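Local coordinates for protein toll-like receptor 6, Variable lymphocyte receptor B (Mus musculus, PDB 3A79) that probably recognises microbial diacylated lipopeptides in innate immunity as a partner of TLR2, here as its ectodomain fused to part of a hagfish receptor, at residues B[67-79]-B[92-104]. Residues are numbered along the deposited sequence; the frame is centred on the assembly and turned at random.
Sequences LRMPDISFLSELR and DFHVFLFNQDLEY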
loop_
_atom_site.group_PDB
_atom_site.type_symbol
_atom_site.label_atom_id
_atom_site.label_comp_id
_atom_site.label_asym_id
_atom_site.label_seq_id
_atom_site.Cartn_x
_atom_site.Cartn_y
_atom_site.Cartn_z
ATOM N N LEU B 67 -41.757 -28.476 24.326
ATOM C CA LEU B 67 -42.536 -27.254 24.378
ATOM C C LEU B 67 -43.996 -27.608 24.609
ATOM O O LEU B 67 -44.745 -27.821 23.653
ATOM C CB LEU B 67 -42.364 -26.451 23.083
ATOM C CG LEU B 67 -43.146 -25.142 22.934
ATOM C CD1 LEU B 67 -42.748 -24.162 24.010
ATOM C CD2 LEU B 67 -42.936 -24.529 21.562
ATOM N N ARG B 68 -44.384 -27.692 25.881
ATOM C CA ARG B 68 -45.755 -28.034 26.260
ATOM C C ARG B 68 -46.654 -26.811 26.196
ATOM O O ARG B 68 -46.170 -25.679 26.238
ATOM C CB ARG B 68 -45.800 -28.625 27.667
ATOM C CG ARG B 68 -45.156 -29.993 27.788
ATOM C CD ARG B 68 -45.545 -30.898 26.622
ATOM N NE ARG B 68 -45.250 -32.304 26.890
ATOM C CZ ARG B 68 -44.893 -33.183 25.959
ATOM N NH1 ARG B 68 -44.769 -32.802 24.692
ATOM N NH2 ARG B 68 -44.649 -34.443 26.298
ATOM N N MET B 69 -47.960 -27.034 26.097
ATOM C CA MET B 69 -48.901 -25.921 26.032
ATOM C C MET B 69 -48.761 -24.971 27.231
ATOM O O MET B 69 -48.604 -23.757 27.051
ATOM C CB MET B 69 -50.344 -26.422 25.901
ATOM C CG MET B 69 -51.351 -25.348 25.487
ATOM S SD MET B 69 -53.014 -26.003 25.224
ATOM C CE MET B 69 -53.428 -26.526 26.886
ATOM N N PRO B 70 -48.800 -25.517 28.462
ATOM C CA PRO B 70 -48.757 -24.632 29.631
ATOM C C PRO B 70 -47.476 -23.813 29.656
ATOM O O PRO B 70 -47.372 -22.916 30.484
ATOM C CB PRO B 70 -48.787 -25.605 30.819
ATOM C CG PRO B 70 -49.280 -26.896 30.267
ATOM C CD PRO B 70 -48.807 -26.938 28.850
ATOM N N ASP B 71 -46.530 -24.123 28.770
ATOM C CA ASP B 71 -45.284 -23.362 28.658
ATOM C C ASP B 71 -45.467 -22.010 27.970
ATOM O O ASP B 71 -44.711 -21.077 28.250
ATOM C CB ASP B 71 -44.209 -24.156 27.902
ATOM C CG ASP B 71 -43.572 -25.237 28.747
ATOM O OD1 ASP B 71 -44.221 -25.692 29.713
ATOM O OD2 ASP B 71 -42.423 -25.629 28.439
ATOM N N ILE B 72 -46.449 -21.913 27.068
ATOM C CA ILE B 72 -46.707 -20.667 26.329
ATOM C C ILE B 72 -48.177 -20.212 26.293
ATOM O O ILE B 72 -48.492 -19.202 25.663
ATOM C CB ILE B 72 -46.196 -20.726 24.866
ATOM C CG1 ILE B 72 -46.590 -22.053 24.224
ATOM C CG2 ILE B 72 -44.677 -20.478 24.766
ATOM C CD1 ILE B 72 -46.437 -22.033 22.750
ATOM N N SER B 73 -49.063 -20.945 26.967
ATOM C CA SER B 73 -50.487 -20.586 27.054
ATOM C C SER B 73 -50.725 -19.111 27.357
ATOM O O SER B 73 -51.564 -18.467 26.729
ATOM C CB SER B 73 -51.192 -21.399 28.147
ATOM O OG SER B 73 -51.007 -22.795 27.998
ATOM N N PHE B 74 -49.993 -18.595 28.344
ATOM C CA PHE B 74 -50.224 -17.256 28.899
ATOM C C PHE B 74 -49.830 -16.095 27.974
ATOM O O PHE B 74 -50.371 -14.993 28.096
ATOM C CB PHE B 74 -49.508 -17.110 30.249
ATOM C CG PHE B 74 -48.012 -17.251 30.157
ATOM C CD1 PHE B 74 -47.198 -16.132 30.140
ATOM C CD2 PHE B 74 -47.422 -18.505 30.064
ATOM C CE1 PHE B 74 -45.828 -16.259 30.041
ATOM C CE2 PHE B 74 -46.049 -18.639 29.963
ATOM C CZ PHE B 74 -45.253 -17.514 29.950
ATOM N N LEU B 75 -48.886 -16.332 27.065
ATOM C CA LEU B 75 -48.419 -15.283 26.167
ATOM C C LEU B 75 -49.393 -15.094 25.015
ATOM O O LEU B 75 -49.043 -15.302 23.860
ATOM C CB LEU B 75 -47.032 -15.624 25.631
ATOM C CG LEU B 75 -45.990 -15.837 26.722
ATOM C CD1 LEU B 75 -44.957 -16.871 26.321
ATOM C CD2 LEU B 75 -45.333 -14.511 27.067
ATOM N N SER B 76 -50.609 -14.680 25.340
ATOM C CA SER B 76 -51.699 -14.618 24.373
ATOM C C SER B 76 -51.455 -13.665 23.208
ATOM O O SER B 76 -52.135 -13.752 22.184
ATOM C CB SER B 76 -53.011 -14.235 25.068
ATOM O OG SER B 76 -53.196 -12.827 25.071
ATOM N N GLU B 77 -50.489 -12.767 23.356
ATOM C CA GLU B 77 -50.274 -11.714 22.366
ATOM C C GLU B 77 -49.094 -12.007 21.455
ATOM O O GLU B 77 -48.806 -11.227 20.549
ATOM C CB GLU B 77 -50.019 -10.385 23.072
ATOM C CG GLU B 77 -50.786 -9.222 22.498
ATOM C CD GLU B 77 -52.075 -8.982 23.252
ATOM O OE1 GLU B 77 -52.133 -7.971 23.985
ATOM O OE2 GLU B 77 -53.015 -9.806 23.130
ATOM N N LEU B 78 -48.419 -13.127 21.711
ATOM C CA LEU B 78 -47.183 -13.498 21.019
ATOM C C LEU B 78 -47.324 -13.482 19.499
ATOM O O LEU B 78 -48.230 -14.106 18.957
ATOM C CB LEU B 78 -46.713 -14.884 21.482
ATOM C CG LEU B 78 -45.278 -15.231 21.086
ATOM C CD1 LEU B 78 -44.383 -14.081 21.466
ATOM C CD2 LEU B 78 -44.806 -16.492 21.764
ATOM N N ARG B 79 -46.435 -12.758 18.825
ATOM C CA ARG B 79 -46.395 -12.751 17.370
ATOM C C ARG B 79 -45.166 -13.512 16.908
ATOM O O ARG B 79 -45.202 -14.251 15.927
ATOM C CB ARG B 79 -46.312 -11.330 16.818
ATOM C CG ARG B 79 -47.524 -10.442 17.033
ATOM C CD ARG B 79 -47.299 -9.081 16.352
ATOM N NE ARG B 79 -46.160 -8.327 16.907
ATOM C CZ ARG B 79 -44.935 -8.267 16.369
ATOM N NH1 ARG B 79 -44.663 -8.927 15.247
ATOM N NH2 ARG B 79 -43.976 -7.548 16.961
ATOM N N ASP B 92 -45.546 -30.400 18.789
ATOM C CA ASP B 92 -46.984 -30.504 18.613
ATOM C C ASP B 92 -47.593 -29.120 18.350
ATOM O O ASP B 92 -47.645 -28.288 19.245
ATOM C CB ASP B 92 -47.599 -31.160 19.852
ATOM C CG ASP B 92 -49.086 -31.466 19.690
ATOM O OD1 ASP B 92 -49.707 -30.983 18.718
ATOM O OD2 ASP B 92 -49.639 -32.191 20.549
ATOM N N PHE B 93 -48.049 -28.876 17.121
ATOM C CA PHE B 93 -48.606 -27.573 16.751
ATOM C C PHE B 93 -49.896 -27.192 17.476
ATOM O O PHE B 93 -50.396 -26.088 17.296
ATOM C CB PHE B 93 -48.854 -27.477 15.247
ATOM C CG PHE B 93 -47.616 -27.265 14.441
ATOM C CD1 PHE B 93 -47.274 -28.143 13.431
ATOM C CD2 PHE B 93 -46.790 -26.192 14.689
ATOM C CE1 PHE B 93 -46.123 -27.949 12.682
ATOM C CE2 PHE B 93 -45.636 -25.996 13.944
ATOM C CZ PHE B 93 -45.302 -26.878 12.939
ATOM N N HIS B 94 -50.452 -28.097 18.270
ATOM C CA HIS B 94 -51.656 -27.765 19.030
ATOM C C HIS B 94 -51.230 -27.015 20.289
ATOM O O HIS B 94 -51.970 -26.202 20.853
ATOM C CB HIS B 94 -52.458 -29.025 19.374
ATOM C CG HIS B 94 -53.764 -28.743 20.052
ATOM N ND1 HIS B 94 -54.855 -28.228 19.383
ATOM C CD2 HIS B 94 -54.153 -28.898 21.341
ATOM C CE1 HIS B 94 -55.859 -28.080 20.229
ATOM N NE2 HIS B 94 -55.459 -28.477 21.425
ATOM N N VAL B 95 -50.011 -27.303 20.715
ATOM C CA VAL B 95 -49.372 -26.597 21.809
ATOM C C VAL B 95 -49.589 -25.073 21.745
ATOM O O VAL B 95 -49.735 -24.424 22.777
ATOM C CB VAL B 95 -47.874 -26.964 21.830
ATOM C CG1 VAL B 95 -46.996 -25.742 22.061
ATOM C CG2 VAL B 95 -47.618 -28.103 22.825
ATOM N N PHE B 96 -49.634 -24.516 20.535
ATOM C CA PHE B 96 -49.858 -23.078 20.340
ATOM C C PHE B 96 -51.339 -22.665 20.345
ATOM O O PHE B 96 -51.695 -21.620 19.789
ATOM C CB PHE B 96 -49.234 -22.606 19.024
ATOM C CG PHE B 96 -47.771 -22.882 18.906
ATOM C CD1 PHE B 96 -47.304 -23.832 18.023
ATOM C CD2 PHE B 96 -46.861 -22.185 19.666
ATOM C CE1 PHE B 96 -45.953 -24.088 17.900
ATOM C CE2 PHE B 96 -45.503 -22.441 19.559
ATOM C CZ PHE B 96 -45.050 -23.396 18.672
ATOM N N LEU B 97 -52.199 -23.468 20.967
ATOM C CA LEU B 97 -53.638 -23.231 20.865
ATOM C C LEU B 97 -54.037 -21.802 21.233
ATOM O O LEU B 97 -54.903 -21.216 20.588
ATOM C CB LEU B 97 -54.438 -24.250 21.688
ATOM C CG LEU B 97 -55.936 -23.973 21.920
ATOM C CD1 LEU B 97 -56.677 -23.543 20.657
ATOM C CD2 LEU B 97 -56.630 -25.173 22.553
ATOM N N PHE B 98 -53.394 -21.234 22.250
ATOM C CA PHE B 98 -53.833 -19.944 22.785
ATOM C C PHE B 98 -53.057 -18.727 22.257
ATOM O O PHE B 98 -53.409 -17.576 22.549
ATOM C CB PHE B 98 -53.869 -19.974 24.321
ATOM C CG PHE B 98 -54.924 -20.894 24.887
ATOM C CD1 PHE B 98 -54.588 -22.159 25.352
ATOM C CD2 PHE B 98 -56.255 -20.495 24.947
ATOM C CE1 PHE B 98 -55.559 -23.014 25.873
ATOM C CE2 PHE B 98 -57.231 -21.344 25.463
ATOM C CZ PHE B 98 -56.879 -22.605 25.929
ATOM N N ASN B 99 -52.019 -18.984 21.471
ATOM C CA ASN B 99 -51.318 -17.922 20.763
ATOM C C ASN B 99 -51.910 -17.737 19.355
ATOM O O ASN B 99 -51.276 -18.032 18.339
ATOM C CB ASN B 99 -49.818 -18.216 20.695
ATOM C CG ASN B 99 -49.301 -18.922 21.939
ATOM O OD1 ASN B 99 -49.656 -20.062 22.225
ATOM N ND2 ASN B 99 -48.442 -18.244 22.673
ATOM N N GLN B 100 -53.146 -17.252 19.325
ATOM C CA GLN B 100 -53.875 -16.953 18.096
ATOM C C GLN B 100 -53.195 -15.921 17.189
ATOM O O GLN B 100 -53.693 -15.625 16.109
ATOM C CB GLN B 100 -55.276 -16.425 18.441
ATOM C CG GLN B 100 -56.094 -17.314 19.359
ATOM C CD GLN B 100 -56.526 -18.602 18.674
ATOM O OE1 GLN B 100 -56.228 -18.826 17.495
ATOM N NE2 GLN B 100 -57.234 -19.456 19.413
ATOM N N ASP B 101 -52.081 -15.350 17.618
ATOM C CA ASP B 101 -51.525 -14.224 16.887
ATOM C C ASP B 101 -50.138 -14.538 16.359
ATOM O O ASP B 101 -49.511 -13.707 15.691
ATOM C CB ASP B 101 -51.465 -12.983 17.784
ATOM C CG ASP B 101 -52.822 -12.317 17.962
ATOM O OD1 ASP B 101 -53.780 -12.705 17.255
ATOM O OD2 ASP B 101 -52.926 -11.403 18.810
ATOM N N LEU B 102 -49.663 -15.742 16.663
ATOM C CA LEU B 102 -48.302 -16.128 16.325
ATOM C C LEU B 102 -48.088 -16.151 14.812
ATOM O O LEU B 102 -48.723 -16.942 14.090
ATOM C CB LEU B 102 -47.969 -17.483 16.954
ATOM C CG LEU B 102 -46.530 -17.986 16.803
ATOM C CD1 LEU B 102 -45.539 -17.167 17.621
ATOM C CD2 LEU B 102 -46.471 -19.448 17.202
ATOM N N GLU B 103 -47.206 -15.279 14.328
ATOM C CA GLU B 103 -46.906 -15.256 12.899
ATOM C C GLU B 103 -45.479 -15.649 12.509
ATOM O O GLU B 103 -45.222 -15.992 11.354
ATOM C CB GLU B 103 -47.296 -13.923 12.264
ATOM C CG GLU B 103 -46.990 -12.703 13.073
ATOM C CD GLU B 103 -47.806 -11.514 12.600
ATOM O OE1 GLU B 103 -47.203 -10.532 12.114
ATOM O OE2 GLU B 103 -49.054 -11.574 12.688
ATOM N N TYR B 104 -44.557 -15.617 13.462
ATOM C CA TYR B 104 -43.181 -16.004 13.173
ATOM C C TYR B 104 -42.719 -17.049 14.182
ATOM O O TYR B 104 -42.639 -16.788 15.380
ATOM C CB TYR B 104 -42.277 -14.768 13.142
ATOM C CG TYR B 104 -40.793 -14.999 12.944
ATOM C CD1 TYR B 104 -40.094 -14.339 11.939
ATOM C CD2 TYR B 104 -40.078 -15.838 13.793
ATOM C CE1 TYR B 104 -38.718 -14.528 11.772
ATOM C CE2 TYR B 104 -38.711 -16.044 13.635
ATOM C CZ TYR B 104 -38.032 -15.386 12.627
ATOM O OH TYR B 104 -36.672 -15.595 12.498
#
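The Phe98 ring meets the sulfur of Met69 at its edge, a Met-aromatic contact with SD 4.0 Å from CE1, while Leu97 CG of its own segment lies over one face. Phe96 is packed on both faces by its own segment: Val95 CG1 sits over the centre of one, Leu102 CD2 near the rim of the other. Leu67 CD2 and Ile72 CD1 approach this ring obliquely from segment 67-79, the former 3.8 Å from CZ. Val95 packs against segment 67-79, its CG1 touching Leu67 CG and Ile72 CD1. A polar side chain, Asn99, is buried here as well. With CG turned beside its own backbone N (chi1 -35°), ND2 reaches into the turn of Ile72-Leu75 and donates to Ile72 O at 3.1 Å, from above the carbonyl plane and with a bent N-H...O angle of 144°. Leu75 N bonds the same oxygen from the opposite face, and Leu75 O lies 3.2 Å from ND2. A leucine in place of Asn99 would probably leave Ile72 O without its donor from segment 92-104 and set apolar methyl groups against the carbonyls of Ile72 and Leu75. Beyond it, Leu78 CG and Leu102 CD1 pack 4.0 Å apart, side by side, and Arg79 O accepts from Glu103 N at 2.8 Å and, more straight, from Tyr104 N. These last bonds lead into the parallel strands 80-82 and 104-106. Asn99 stands where the preceding coil has Leu75, and the loops of successive coils stack on one another through leucines and other apolar residues, as in the leucine-rich repeat solenoid, here within the Toll-like receptor 6 part.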